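Local coordinates for protein benzoylformate Decarboxylase (Polynucleobacter necessarius, PDB 4K9Q) that binds thiamine diphosphate and a magnesium ion and probably catalyses the decarboxylation of benzoylformate to benzaldehyde, at residues 5-10 against 167-172; 11-16 against 37-42; 29-34 against 161-166; 117-122 against 153-158; 123-128 against 139-144. All coordinates share one frame; numbering follows the deposited sequence.

Contact 1 (5-10 against 167-172)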
# COMPACT_ATOMS: atom_id res chain seq x y z
N LYS A 5 5.96 27.48 11.48
CA LYS A 5 7.40 27.46 11.25
C LYS A 5 8.20 27.79 12.52
O LYS A 5 9.14 27.08 12.88
CB LYS A 5 7.79 28.39 10.10
CG LYS A 5 9.28 28.34 9.75
CD LYS A 5 9.58 28.97 8.40
CE LYS A 5 9.35 30.48 8.41
NZ LYS A 5 10.39 31.21 9.18
N GLU A 6 7.81 28.86 13.21
CA GLU A 6 8.56 29.26 14.40
C GLU A 6 8.51 28.16 15.47
O GLU A 6 9.53 27.83 16.08
CB GLU A 6 8.07 30.59 14.97
CG GLU A 6 8.99 31.13 16.05
CD GLU A 6 8.63 32.52 16.53
OE1 GLU A 6 7.73 33.15 15.94
OE2 GLU A 6 9.25 32.98 17.51
N ILE A 7 7.33 27.60 15.69
CA ILE A 7 7.16 26.53 16.68
C ILE A 7 7.95 25.27 16.31
O ILE A 7 8.55 24.63 17.17
CB ILE A 7 5.68 26.20 16.86
CG1 ILE A 7 4.96 27.45 17.39
CG2 ILE A 7 5.49 24.99 17.78
CD1 ILE A 7 3.45 27.36 17.30
N THR A 8 7.95 24.94 15.03
CA THR A 8 8.65 23.75 14.56
C THR A 8 10.16 23.89 14.71
O THR A 8 10.84 22.97 15.18
CB THR A 8 8.28 23.44 13.09
OG1 THR A 8 6.87 23.22 12.99
CG2 THR A 8 9.04 22.21 12.59
N PHE A 9 10.71 25.03 14.31
CA PHE A 9 12.14 25.23 14.45
C PHE A 9 12.54 25.25 15.93
O PHE A 9 13.60 24.71 16.29
CB PHE A 9 12.61 26.48 13.69
CG PHE A 9 12.91 26.22 12.24
CD1 PHE A 9 14.18 25.82 11.84
CD2 PHE A 9 11.92 26.34 11.28
CE1 PHE A 9 14.45 25.56 10.50
CE2 PHE A 9 12.18 26.08 9.95
CZ PHE A 9 13.45 25.69 9.56
N ASP A 10 11.69 25.81 16.78
CA ASP A 10 11.95 25.77 18.22
C ASP A 10 11.97 24.34 18.77
O ASP A 10 12.80 24.00 19.61
CB ASP A 10 10.95 26.64 18.99
CG ASP A 10 11.41 28.09 19.11
OD1 ASP A 10 12.60 28.39 18.86
OD2 ASP A 10 10.56 28.93 19.49
N ILE A 167 -0.82 29.42 14.93
CA ILE A 167 -1.46 28.33 15.66
C ILE A 167 -1.20 28.49 17.15
O ILE A 167 -0.25 29.17 17.56
CB ILE A 167 -0.95 26.95 15.19
CG1 ILE A 167 0.55 26.80 15.47
CG2 ILE A 167 -1.24 26.73 13.70
CD1 ILE A 167 1.04 25.34 15.42
N PRO A 168 -2.05 27.86 17.99
CA PRO A 168 -1.84 27.91 19.44
C PRO A 168 -0.47 27.38 19.82
O PRO A 168 0.01 26.39 19.24
CB PRO A 168 -2.94 26.99 19.98
CG PRO A 168 -4.00 27.04 18.94
CD PRO A 168 -3.27 27.12 17.63
N GLU A 169 0.18 28.04 20.77
CA GLU A 169 1.46 27.59 21.27
C GLU A 169 1.23 26.40 22.19
O GLU A 169 0.81 26.55 23.34
CB GLU A 169 2.17 28.72 22.03
CG GLU A 169 3.37 29.30 21.31
CD GLU A 169 4.58 28.37 21.33
OE1 GLU A 169 5.72 28.88 21.24
OE2 GLU A 169 4.38 27.14 21.43
N VAL A 170 1.48 25.20 21.66
CA VAL A 170 1.37 23.97 22.45
C VAL A 170 2.75 23.32 22.57
O VAL A 170 3.51 23.27 21.60
CB VAL A 170 0.38 22.97 21.83
CG1 VAL A 170 0.39 21.66 22.60
CG2 VAL A 170 -1.02 23.57 21.80
N ASP A 171 3.05 22.85 23.77
CA ASP A 171 4.33 22.20 24.04
C ASP A 171 4.24 20.75 23.59
O ASP A 171 3.57 19.94 24.24
CB ASP A 171 4.64 22.27 25.54
CG ASP A 171 6.04 21.81 25.87
OD1 ASP A 171 6.96 22.08 25.08
OD2 ASP A 171 6.22 21.17 26.94
N VAL A 172 4.89 20.42 22.48
CA VAL A 172 4.80 19.05 21.98
C VAL A 172 6.04 18.23 22.26
O VAL A 172 6.04 17.02 22.04
CB VAL A 172 4.47 18.98 20.46
CG1 VAL A 172 3.19 19.74 20.14
CG2 VAL A 172 5.64 19.48 19.63
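I7 reaches out from helix 4-15, the first helix of the N-terminal thiamine-diphosphate-binding domain, to meet I167 and E169 where the chain leaves the short strand 166-167 and starts toward the central domain. The apolar part is a snug meeting of two isoleucines. I7 CD1 lies 3.5 Å from I167 CG1, closer than usual for two carbons, and 3.7 Å from I167 CD1. I167 allows this by placing CG1 between its backbone N and carbonyl carbon (chi1 63°). The same I7 methyl approaches the backbone at P168 O. Electrostatics are looser: E169 OE1 is 5.1 Å from D10 OD2, a like-charge neighbour, but D10 pairs with R13 through its other oxygen, which probably tempers the repulsion. Further apolar cover for I7 comes from P136 of helix 135-147 and from R2. The E169 chain bends at its second torsion (-73°) and runs antiparallel alongside the I7 side chain, laying its carboxylate against the isoleucine, with E169 CD 4.1 Å from I7 CG1.

Contact 2 (11-16 against 37-42)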
# COMPACT_ATOMS: atom_id res chain seq x y z
N LEU A 11 11.05 23.50 18.30
CA LEU A 11 11.08 22.08 18.65
C LEU A 11 12.40 21.43 18.21
O LEU A 11 13.03 20.70 18.97
CB LEU A 11 9.89 21.33 18.04
CG LEU A 11 9.92 19.81 18.19
CD1 LEU A 11 9.77 19.41 19.65
CD2 LEU A 11 8.83 19.18 17.35
N LEU A 12 12.81 21.71 16.98
CA LEU A 12 14.01 21.11 16.45
C LEU A 12 15.23 21.53 17.26
O LEU A 12 16.13 20.74 17.50
CB LEU A 12 14.16 21.45 14.96
CG LEU A 12 13.12 20.77 14.06
CD1 LEU A 12 13.24 21.27 12.63
CD2 LEU A 12 13.24 19.24 14.13
N ARG A 13 15.24 22.78 17.74
CA ARG A 13 16.29 23.23 18.64
C ARG A 13 16.31 22.40 19.92
O ARG A 13 17.36 21.95 20.36
CB ARG A 13 16.11 24.70 19.01
CG ARG A 13 16.50 25.64 17.91
CD ARG A 13 16.35 27.09 18.35
NE ARG A 13 16.64 27.96 17.23
CZ ARG A 13 15.72 28.48 16.43
NH1 ARG A 13 14.43 28.25 16.65
NH2 ARG A 13 16.10 29.23 15.41
N LYS A 14 15.13 22.21 20.50
CA LYS A 14 15.00 21.43 21.72
C LYS A 14 15.47 19.99 21.52
O LYS A 14 16.14 19.42 22.39
CB LYS A 14 13.54 21.47 22.21
CG LYS A 14 13.26 20.65 23.45
CD LYS A 14 14.04 21.15 24.64
CE LYS A 14 13.54 20.50 25.93
NZ LYS A 14 14.26 21.04 27.12
N LEU A 15 15.13 19.40 20.38
CA LEU A 15 15.54 18.04 20.04
C LEU A 15 17.00 17.94 19.61
O LEU A 15 17.54 16.84 19.47
CB LEU A 15 14.64 17.47 18.94
CG LEU A 15 13.17 17.30 19.36
CD1 LEU A 15 12.27 16.93 18.18
CD2 LEU A 15 13.03 16.27 20.49
N GLN A 16 17.63 19.10 19.40
CA GLN A 16 19.01 19.20 18.93
C GLN A 16 19.21 18.61 17.54
O GLN A 16 20.24 17.99 17.24
CB GLN A 16 19.97 18.58 19.95
CG GLN A 16 19.84 19.24 21.33
CD GLN A 16 20.82 18.68 22.34
OE1 GLN A 16 21.96 18.37 22.00
NE2 GLN A 16 20.37 18.54 23.58
N SER A 37 20.15 31.21 11.45
CA SER A 37 21.61 31.13 11.45
C SER A 37 22.15 30.07 12.38
O SER A 37 23.31 29.66 12.25
CB SER A 37 22.19 32.50 11.84
OG SER A 37 21.55 32.99 13.00
N ASP A 38 21.34 29.61 13.33
CA ASP A 38 21.80 28.55 14.22
C ASP A 38 21.50 27.15 13.68
O ASP A 38 21.80 26.16 14.34
CB ASP A 38 21.28 28.74 15.65
CG ASP A 38 19.77 28.71 15.75
OD1 ASP A 38 19.07 29.08 14.79
OD2 ASP A 38 19.27 28.33 16.83
N PHE A 39 20.91 27.08 12.49
CA PHE A 39 20.77 25.81 11.79
C PHE A 39 21.75 25.83 10.63
O PHE A 39 22.22 26.90 10.23
CB PHE A 39 19.35 25.64 11.25
CG PHE A 39 18.34 25.22 12.28
CD1 PHE A 39 18.09 26.01 13.40
CD2 PHE A 39 17.64 24.03 12.13
CE1 PHE A 39 17.18 25.61 14.34
CE2 PHE A 39 16.72 23.64 13.07
CZ PHE A 39 16.49 24.43 14.18
N ASN A 40 22.07 24.65 10.10
CA ASN A 40 22.92 24.55 8.92
C ASN A 40 22.14 23.91 7.78
O ASN A 40 21.55 22.86 7.97
CB ASN A 40 24.15 23.70 9.22
CG ASN A 40 25.23 24.46 9.97
OD1 ASN A 40 25.37 25.68 9.82
ND2 ASN A 40 26.01 23.75 10.77
N TYR A 41 22.13 24.56 6.62
CA TYR A 41 21.55 23.97 5.42
C TYR A 41 22.69 23.54 4.52
O TYR A 41 23.60 24.34 4.22
CB TYR A 41 20.67 24.97 4.69
CG TYR A 41 19.95 24.39 3.49
CD1 TYR A 41 20.56 24.36 2.24
CD2 TYR A 41 18.67 23.87 3.60
CE1 TYR A 41 19.91 23.84 1.14
CE2 TYR A 41 18.01 23.34 2.51
CZ TYR A 41 18.64 23.33 1.27
OH TYR A 41 18.00 22.81 0.17
N VAL A 42 22.64 22.29 4.08
CA VAL A 42 23.66 21.73 3.20
C VAL A 42 23.04 21.36 1.86
O VAL A 42 22.25 20.41 1.77
CB VAL A 42 24.31 20.46 3.82
CG1 VAL A 42 25.31 19.83 2.84
CG2 VAL A 42 24.97 20.79 5.14
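R13 and D38 form a two-pronged salt bridge, NE and NH2 each reaching one carboxylate oxygen. R13 NE donates to D38 OD2 at 2.7 Å, almost straight at 172°, and R13 NH2 donates to D38 OD1 at 3.0 Å. Both oxygens use their syn lone pairs, and the guanidinium and carboxylate are nearly coplanar, the geometry of a bidentate salt bridge. The third nitrogen, NH1, turns back to D10, so the guanidinium is pinned in rotation between two acids. Beside it stands F39, its ring at 82° to the guanidinium, with CE1 over one face of that group. The ring's edge also takes R13 CG, 3.6 Å from F39 CE1, and L12 CB, 3.9 Å from F39 CZ. A Schellman motif follows, with Q16 the first residue to leave helical angles. The contact thus ties the C-terminal half of helix 4-15 to the turn leading into strand 40-43, an outermost strand of the domain's parallel sheet within this chain, and F9 of the same helix meets F39 edge-to-face.

Contact 3 (29-34 against 161-166)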
# COMPACT_ATOMS: atom_id res chain seq x y z
N GLU A 29 10.06 26.37 -0.21
CA GLU A 29 10.54 27.72 0.08
C GLU A 29 9.91 28.34 1.33
O GLU A 29 10.58 29.07 2.06
CB GLU A 29 10.37 28.62 -1.14
CG GLU A 29 11.34 28.26 -2.26
CD GLU A 29 11.31 29.22 -3.42
OE1 GLU A 29 10.25 29.83 -3.69
OE2 GLU A 29 12.36 29.36 -4.07
N THR A 30 8.65 28.03 1.60
CA THR A 30 8.00 28.54 2.80
C THR A 30 8.58 27.93 4.08
O THR A 30 8.57 28.55 5.14
CB THR A 30 6.48 28.34 2.74
OG1 THR A 30 6.19 26.99 2.36
CG2 THR A 30 5.87 29.27 1.70
N PHE A 31 9.09 26.70 3.97
CA PHE A 31 9.80 26.07 5.08
C PHE A 31 11.17 26.71 5.28
O PHE A 31 11.62 26.91 6.42
CB PHE A 31 9.96 24.57 4.81
CG PHE A 31 10.85 23.86 5.78
CD1 PHE A 31 10.51 23.76 7.12
CD2 PHE A 31 12.05 23.29 5.35
CE1 PHE A 31 11.33 23.11 8.02
CE2 PHE A 31 12.88 22.62 6.25
CZ PHE A 31 12.53 22.54 7.59
N LEU A 32 11.83 27.05 4.18
CA LEU A 32 13.21 27.54 4.22
C LEU A 32 13.34 29.06 4.32
O LEU A 32 14.43 29.57 4.50
CB LEU A 32 13.96 27.06 2.97
CG LEU A 32 14.07 25.54 2.80
CD1 LEU A 32 14.68 25.24 1.45
CD2 LEU A 32 14.90 24.91 3.91
N LYS A 33 12.22 29.77 4.20
CA LYS A 33 12.22 31.22 4.34
C LYS A 33 12.91 31.66 5.64
O LYS A 33 12.65 31.10 6.70
CB LYS A 33 10.77 31.72 4.32
CG LYS A 33 10.59 33.18 4.70
CD LYS A 33 9.12 33.57 4.57
CE LYS A 33 8.86 34.97 5.07
NZ LYS A 33 9.08 35.08 6.54
N ASP A 34 13.79 32.65 5.53
CA ASP A 34 14.54 33.17 6.67
C ASP A 34 15.20 32.05 7.47
O ASP A 34 15.17 32.03 8.69
CB ASP A 34 13.62 33.98 7.59
CG ASP A 34 13.13 35.26 6.94
OD1 ASP A 34 13.91 35.89 6.19
OD2 ASP A 34 11.96 35.64 7.17
N ASP A 161 1.62 25.69 2.37
CA ASP A 161 0.85 26.76 2.99
C ASP A 161 0.75 26.65 4.51
O ASP A 161 0.28 27.58 5.17
CB ASP A 161 -0.55 26.88 2.36
CG ASP A 161 -1.36 25.58 2.43
OD1 ASP A 161 -0.80 24.47 2.26
OD2 ASP A 161 -2.59 25.68 2.63
N ASP A 162 1.18 25.52 5.08
CA ASP A 162 1.03 25.32 6.52
C ASP A 162 1.95 26.25 7.33
O ASP A 162 1.58 26.68 8.43
CB ASP A 162 1.35 23.87 6.92
CG ASP A 162 0.28 22.87 6.49
OD1 ASP A 162 -0.76 23.27 5.93
OD2 ASP A 162 0.51 21.67 6.73
N TRP A 163 3.13 26.53 6.79
CA TRP A 163 4.21 27.12 7.56
C TRP A 163 3.92 28.50 8.14
O TRP A 163 4.38 28.82 9.23
CB TRP A 163 5.51 27.15 6.74
CG TRP A 163 5.97 25.77 6.41
CD1 TRP A 163 5.93 25.16 5.18
CD2 TRP A 163 6.50 24.81 7.32
NE1 TRP A 163 6.41 23.88 5.29
CE2 TRP A 163 6.77 23.64 6.59
CE3 TRP A 163 6.77 24.82 8.70
CZ2 TRP A 163 7.30 22.50 7.18
CZ3 TRP A 163 7.30 23.69 9.28
CH2 TRP A 163 7.56 22.54 8.52
N GLU A 164 3.16 29.30 7.40
CA GLU A 164 2.85 30.68 7.80
C GLU A 164 1.62 30.78 8.68
O GLU A 164 1.26 31.88 9.12
CB GLU A 164 2.64 31.55 6.56
CG GLU A 164 1.41 31.15 5.75
CD GLU A 164 1.17 32.05 4.55
OE1 GLU A 164 0.23 31.76 3.79
OE2 GLU A 164 1.92 33.03 4.37
N LYS A 165 0.94 29.67 8.92
CA LYS A 165 -0.29 29.70 9.74
C LYS A 165 0.03 30.00 11.20
O LYS A 165 0.96 29.43 11.78
CB LYS A 165 -1.06 28.38 9.63
CG LYS A 165 -1.52 28.00 8.22
CD LYS A 165 -2.54 28.99 7.67
CE LYS A 165 -3.19 28.48 6.39
NZ LYS A 165 -2.31 28.71 5.23
N LEU A 166 -0.73 30.91 11.80
CA LEU A 166 -0.65 31.14 13.24
C LEU A 166 -1.45 30.08 13.96
O LEU A 166 -2.62 29.85 13.65
CB LEU A 166 -1.22 32.51 13.60
CG LEU A 166 -0.33 33.71 13.31
CD1 LEU A 166 -1.08 34.98 13.69
CD2 LEU A 166 0.97 33.60 14.09
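W163 lies against T30 and F31, packing the loop that follows strand 154-159 onto the short helix 29-32 of the N-terminal domain, and its atoms can be followed outward from the backbone. W163 CB sits 3.7 Å from T30 O, so the side chain starts out over the helix backbone. With CG beside the backbone N (chi1 -63°), the indole is carried on toward F31. At the near edge W163 CD1 comes 3.4 Å from T30 OG1, a hydroxyl that is hydrogen-bonded to L160 O, just before 161-166. Further along, W163 NE1 is 3.6 Å from F31 CB, and this CB sits over the face of the five-membered ring in a CH-pi contact, 3.9 Å from its centroid. Next the six-membered ring takes F31 CD1 on the same face, at 3.4 Å from W163 CZ2, and at the tip W163 CH2 is 3.8 Å from F31 CE1. The two rings meet obliquely, planes at 46°. W163 itself sits in a type I turn from D162 to K165, and K165 NZ donates back to D161 O. T30 also meets T471 of the second subunit. W163 is wedged among helices: V4, K5 and T8 of helix 4-15 and V135 and F139 of helix 135-147 also touch it, while F31 packs on N68 of strand 66-69.

Contact 4 (117-122 against 153-158)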
# COMPACT_ATOMS: atom_id res chain seq x y z
N ASN A 117 2.27 6.78 0.51
CA ASN A 117 2.57 5.47 -0.06
C ASN A 117 3.83 5.40 -0.89
O ASN A 117 4.38 4.32 -1.07
CB ASN A 117 1.37 4.93 -0.83
CG ASN A 117 0.25 4.49 0.10
OD1 ASN A 117 0.52 4.12 1.24
ND2 ASN A 117 -0.99 4.53 -0.37
N MET A 118 4.30 6.54 -1.38
CA MET A 118 5.49 6.54 -2.22
C MET A 118 6.75 5.91 -1.58
O MET A 118 7.39 5.07 -2.19
CB MET A 118 5.79 7.94 -2.76
CG MET A 118 6.85 7.90 -3.86
SD MET A 118 7.08 9.45 -4.70
CE MET A 118 8.28 8.95 -5.96
N PRO A 119 7.11 6.32 -0.34
CA PRO A 119 8.35 5.79 0.26
C PRO A 119 8.24 4.37 0.82
O PRO A 119 9.27 3.78 1.16
CB PRO A 119 8.64 6.78 1.39
CG PRO A 119 7.28 7.27 1.79
CD PRO A 119 6.45 7.30 0.54
N LYS A 120 7.03 3.83 0.93
CA LYS A 120 6.85 2.44 1.35
C LYS A 120 7.50 1.51 0.31
O LYS A 120 7.39 1.74 -0.90
CB LYS A 120 5.35 2.11 1.48
CG LYS A 120 4.62 2.87 2.60
CD LYS A 120 3.14 2.47 2.62
CE LYS A 120 2.36 3.22 3.70
NZ LYS A 120 2.59 2.64 5.05
N PRO A 121 8.14 0.42 0.77
CA PRO A 121 8.19 -0.09 2.15
C PRO A 121 9.45 0.33 2.91
O PRO A 121 9.92 -0.43 3.75
CB PRO A 121 8.24 -1.60 1.92
CG PRO A 121 9.09 -1.72 0.68
CD PRO A 121 8.70 -0.55 -0.19
N TRP A 122 9.99 1.51 2.62
CA TRP A 122 11.32 1.85 3.13
C TRP A 122 11.37 2.97 4.17
O TRP A 122 12.38 3.66 4.29
CB TRP A 122 12.26 2.13 1.96
CG TRP A 122 12.37 0.94 1.06
CD1 TRP A 122 11.88 0.81 -0.21
CD2 TRP A 122 13.00 -0.31 1.38
NE1 TRP A 122 12.18 -0.44 -0.70
CE2 TRP A 122 12.86 -1.15 0.25
CE3 TRP A 122 13.66 -0.80 2.51
CZ2 TRP A 122 13.38 -2.45 0.21
CZ3 TRP A 122 14.17 -2.09 2.48
CH2 TRP A 122 14.03 -2.89 1.33
N PRO A 153 14.51 5.50 9.11
CA PRO A 153 13.99 6.75 8.57
C PRO A 153 12.47 6.82 8.57
O PRO A 153 11.77 5.80 8.52
CB PRO A 153 14.51 6.76 7.12
CG PRO A 153 14.62 5.31 6.77
CD PRO A 153 15.05 4.62 8.05
N VAL A 154 11.96 8.05 8.64
CA VAL A 154 10.53 8.33 8.57
C VAL A 154 10.29 9.43 7.54
O VAL A 154 11.23 10.15 7.15
CB VAL A 154 9.98 8.77 9.94
CG1 VAL A 154 10.13 7.66 10.97
CG2 VAL A 154 10.71 10.02 10.41
N PHE A 155 9.05 9.57 7.08
CA PHE A 155 8.75 10.53 6.02
C PHE A 155 7.55 11.40 6.37
O PHE A 155 6.49 10.89 6.76
CB PHE A 155 8.46 9.80 4.70
CG PHE A 155 7.97 10.72 3.61
CD1 PHE A 155 8.83 11.64 3.03
CD2 PHE A 155 6.65 10.68 3.18
CE1 PHE A 155 8.39 12.50 2.02
CE2 PHE A 155 6.20 11.54 2.16
CZ PHE A 155 7.07 12.45 1.60
N LEU A 156 7.73 12.72 6.24
CA LEU A 156 6.63 13.68 6.38
C LEU A 156 6.44 14.46 5.08
O LEU A 156 7.40 14.99 4.52
CB LEU A 156 6.93 14.69 7.50
CG LEU A 156 7.07 14.16 8.92
CD1 LEU A 156 7.44 15.31 9.86
CD2 LEU A 156 5.77 13.51 9.36
N SER A 157 5.19 14.53 4.63
CA SER A 157 4.79 15.33 3.48
C SER A 157 4.12 16.58 4.03
O SER A 157 3.12 16.49 4.75
CB SER A 157 3.80 14.52 2.63
OG SER A 157 3.27 15.31 1.58
N LEU A 158 4.65 17.75 3.66
CA LEU A 158 4.30 19.00 4.32
C LEU A 158 3.78 20.07 3.34
O LEU A 158 4.56 20.71 2.65
CB LEU A 158 5.52 19.51 5.11
CG LEU A 158 6.00 18.49 6.16
CD1 LEU A 158 7.41 18.73 6.59
CD2 LEU A 158 5.07 18.45 7.36
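The loop joining strands 93-98 and 126-127 of the N-terminal parallel sheet packs on strand 154-159 and the residue leading into it through two pairs, P119 with F155 and W122 with P153. P119 CG is 3.7 Å from F155 CD2 and 4.0 Å from F155 CB, the proline crossing the phenylalanine side chain at about a right angle. F155 holds CG anti to its backbone N (chi1 173°), which brings the ring beside the proline. At the other pair it is backbone that does the touching: W122 O lies 3.7 Å from P153 CG, and this buried carbonyl oxygen has no polar partner in the model. The loop is shaped by a cis peptide before P121 and by a bond from W122 N to P119 O, 2.8 Å. P121 CG covers one face of the W122 indole, which also packs on M118 of the second subunit. Helix 79-88 adds to the packing, with L82 touching P119 and P153 and L83 beside W122, and F155 rests on I94 and A96 of strand 93-98.

Contact 5 (123-128 against 139-144)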
# COMPACT_ATOMS: atom_id res chain seq x y z
N VAL A 123 10.28 3.11 4.93
CA VAL A 123 10.27 4.01 6.08
C VAL A 123 9.52 3.35 7.25
O VAL A 123 8.68 2.47 7.05
CB VAL A 123 9.63 5.38 5.76
CG1 VAL A 123 10.53 6.18 4.84
CG2 VAL A 123 8.24 5.22 5.14
N LYS A 124 9.85 3.77 8.46
CA LYS A 124 9.16 3.25 9.64
C LYS A 124 7.75 3.84 9.78
O LYS A 124 6.87 3.25 10.43
CB LYS A 124 9.97 3.54 10.90
CG LYS A 124 11.31 2.80 10.95
CD LYS A 124 12.03 3.08 12.26
CE LYS A 124 11.26 2.53 13.46
NZ LYS A 124 12.06 2.67 14.71
N TRP A 125 7.55 5.00 9.17
CA TRP A 125 6.32 5.76 9.28
C TRP A 125 6.31 6.79 8.16
O TRP A 125 7.35 7.37 7.83
CB TRP A 125 6.25 6.46 10.63
CG TRP A 125 4.95 7.22 10.90
CD1 TRP A 125 3.68 6.74 10.81
CD2 TRP A 125 4.83 8.59 11.33
NE1 TRP A 125 2.77 7.73 11.15
CE2 TRP A 125 3.45 8.87 11.47
CE3 TRP A 125 5.76 9.60 11.59
CZ2 TRP A 125 2.98 10.12 11.86
CZ3 TRP A 125 5.29 10.84 11.99
CH2 TRP A 125 3.91 11.09 12.12
N SER A 126 5.13 7.01 7.59
CA SER A 126 4.97 8.04 6.56
C SER A 126 3.64 8.75 6.80
O SER A 126 2.62 8.12 7.08
CB SER A 126 5.03 7.43 5.16
OG SER A 126 4.02 6.45 5.00
N TYR A 127 3.66 10.07 6.70
CA TYR A 127 2.51 10.84 7.16
C TYR A 127 2.40 12.20 6.48
O TYR A 127 3.40 12.84 6.19
CB TYR A 127 2.65 11.06 8.66
CG TYR A 127 1.40 11.44 9.42
CD1 TYR A 127 0.34 10.55 9.53
CD2 TYR A 127 1.32 12.65 10.09
CE1 TYR A 127 -0.79 10.88 10.26
CE2 TYR A 127 0.19 12.98 10.82
CZ TYR A 127 -0.86 12.10 10.90
OH TYR A 127 -1.98 12.43 11.63
N GLU A 128 1.16 12.64 6.27
CA GLU A 128 0.88 14.00 5.83
C GLU A 128 -0.09 14.61 6.84
O GLU A 128 -1.25 14.21 6.90
CB GLU A 128 0.25 13.96 4.43
CG GLU A 128 0.06 15.31 3.75
CD GLU A 128 -0.23 15.17 2.25
OE1 GLU A 128 0.73 15.17 1.45
OE2 GLU A 128 -1.42 15.03 1.86
N PHE A 139 6.38 16.37 13.64
CA PHE A 139 7.83 16.32 13.78
C PHE A 139 8.26 15.58 15.05
O PHE A 139 9.22 14.79 15.02
CB PHE A 139 8.45 17.73 13.72
CG PHE A 139 8.76 18.19 12.32
CD1 PHE A 139 10.03 18.01 11.79
CD2 PHE A 139 7.79 18.78 11.53
CE1 PHE A 139 10.35 18.44 10.49
CE2 PHE A 139 8.09 19.22 10.23
CZ PHE A 139 9.37 19.04 9.71
N MET A 140 7.57 15.81 16.16
CA MET A 140 7.89 15.07 17.38
C MET A 140 7.65 13.56 17.20
O MET A 140 8.48 12.75 17.60
CB MET A 140 7.10 15.59 18.58
CG MET A 140 7.52 14.93 19.89
SD MET A 140 9.24 15.28 20.32
CE MET A 140 9.90 13.61 20.46
N ARG A 141 6.51 13.20 16.62
CA ARG A 141 6.22 11.78 16.38
C ARG A 141 7.24 11.20 15.40
O ARG A 141 7.64 10.05 15.53
CB ARG A 141 4.79 11.59 15.86
CG ARG A 141 4.42 10.13 15.59
CD ARG A 141 2.91 9.97 15.40
NE ARG A 141 2.61 8.61 14.96
CZ ARG A 141 1.45 8.20 14.47
NH1 ARG A 141 0.41 9.03 14.36
NH2 ARG A 141 1.31 6.93 14.09
N ALA A 142 7.64 12.00 14.41
CA ALA A 142 8.67 11.56 13.46
C ALA A 142 9.98 11.24 14.19
O ALA A 142 10.57 10.17 14.00
CB ALA A 142 8.89 12.63 12.37
N TYR A 143 10.43 12.16 15.04
CA TYR A 143 11.64 11.96 15.82
C TYR A 143 11.53 10.72 16.71
O TYR A 143 12.44 9.89 16.74
CB TYR A 143 11.92 13.20 16.69
CG TYR A 143 13.15 13.10 17.57
CD1 TYR A 143 13.13 12.35 18.75
CD2 TYR A 143 14.32 13.77 17.24
CE1 TYR A 143 14.25 12.26 19.55
CE2 TYR A 143 15.44 13.68 18.04
CZ TYR A 143 15.40 12.92 19.20
OH TYR A 143 16.53 12.84 20.00
N ALA A 144 10.42 10.61 17.42
CA ALA A 144 10.19 9.49 18.34
C ALA A 144 10.21 8.16 17.60
O ALA A 144 10.84 7.20 18.05
CB ALA A 144 8.87 9.65 19.06
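The indole of W125 is covered on both faces: R141 spans one, and CB of Y127 lies over the opposite one. W125 lies at strand 126-127 and R141 on helix 135-147, so the contact joins strand and helix within the beta-alpha-beta unit that runs on into strand 154-159. The guanidinium lies nearly parallel to the indole, planes 20° apart, with R141 NE 3.5 Å from W125 CZ2. R141 CG lies opposite the backbone N (chi1 180°) and the chain stays extended to NE, carrying its aliphatic part across the same face; CG sits over the six-membered ring in a CH-pi contact, 3.9 Å from the centroid. W125 NE1 and R141 NH2 are 3.4 Å apart but both are donors and form no bond. The polar end of R141 is held instead by the third subunit, where E107 takes NH2 in a salt bridge. A cation-pi approach to Y127 is long and at most weakly attractive. The arginine is thus placed between an aromatic surface of its own chain and an acid of a neighbour, making this packing part of the subunit boundary. Beyond R141 the helix is met at A142 by both backbone and methyl: W125 CZ3 is 3.6 Å from A142 N and 4.0 Å from A142 CB.

Overall arrangement
From the N terminus, helix 4-15 supplies the first halves of contacts 1 and 2. Contact 2 closes first, a short loop bringing the turn before strand 40-43 back to the helix. Contact 3 opens at 29-34, before that loop is finished, so the two cross. Much later contact 4 opens at 117-122 and contact 5 directly after it; contact 5 closes within contact 4, tying strand 126-127 to helix 135-147, while contact 4 ties the preceding loop to strand 154-159. Contact 3 then closes at 161-166 and contact 1 at 167-172, enclosing all the others. F139 touches W163, T8 and L11, linking contact 5 to contacts 3, 1 and 2, so helix 135-147 meets helix 4-15 and the loop after strand 154-159.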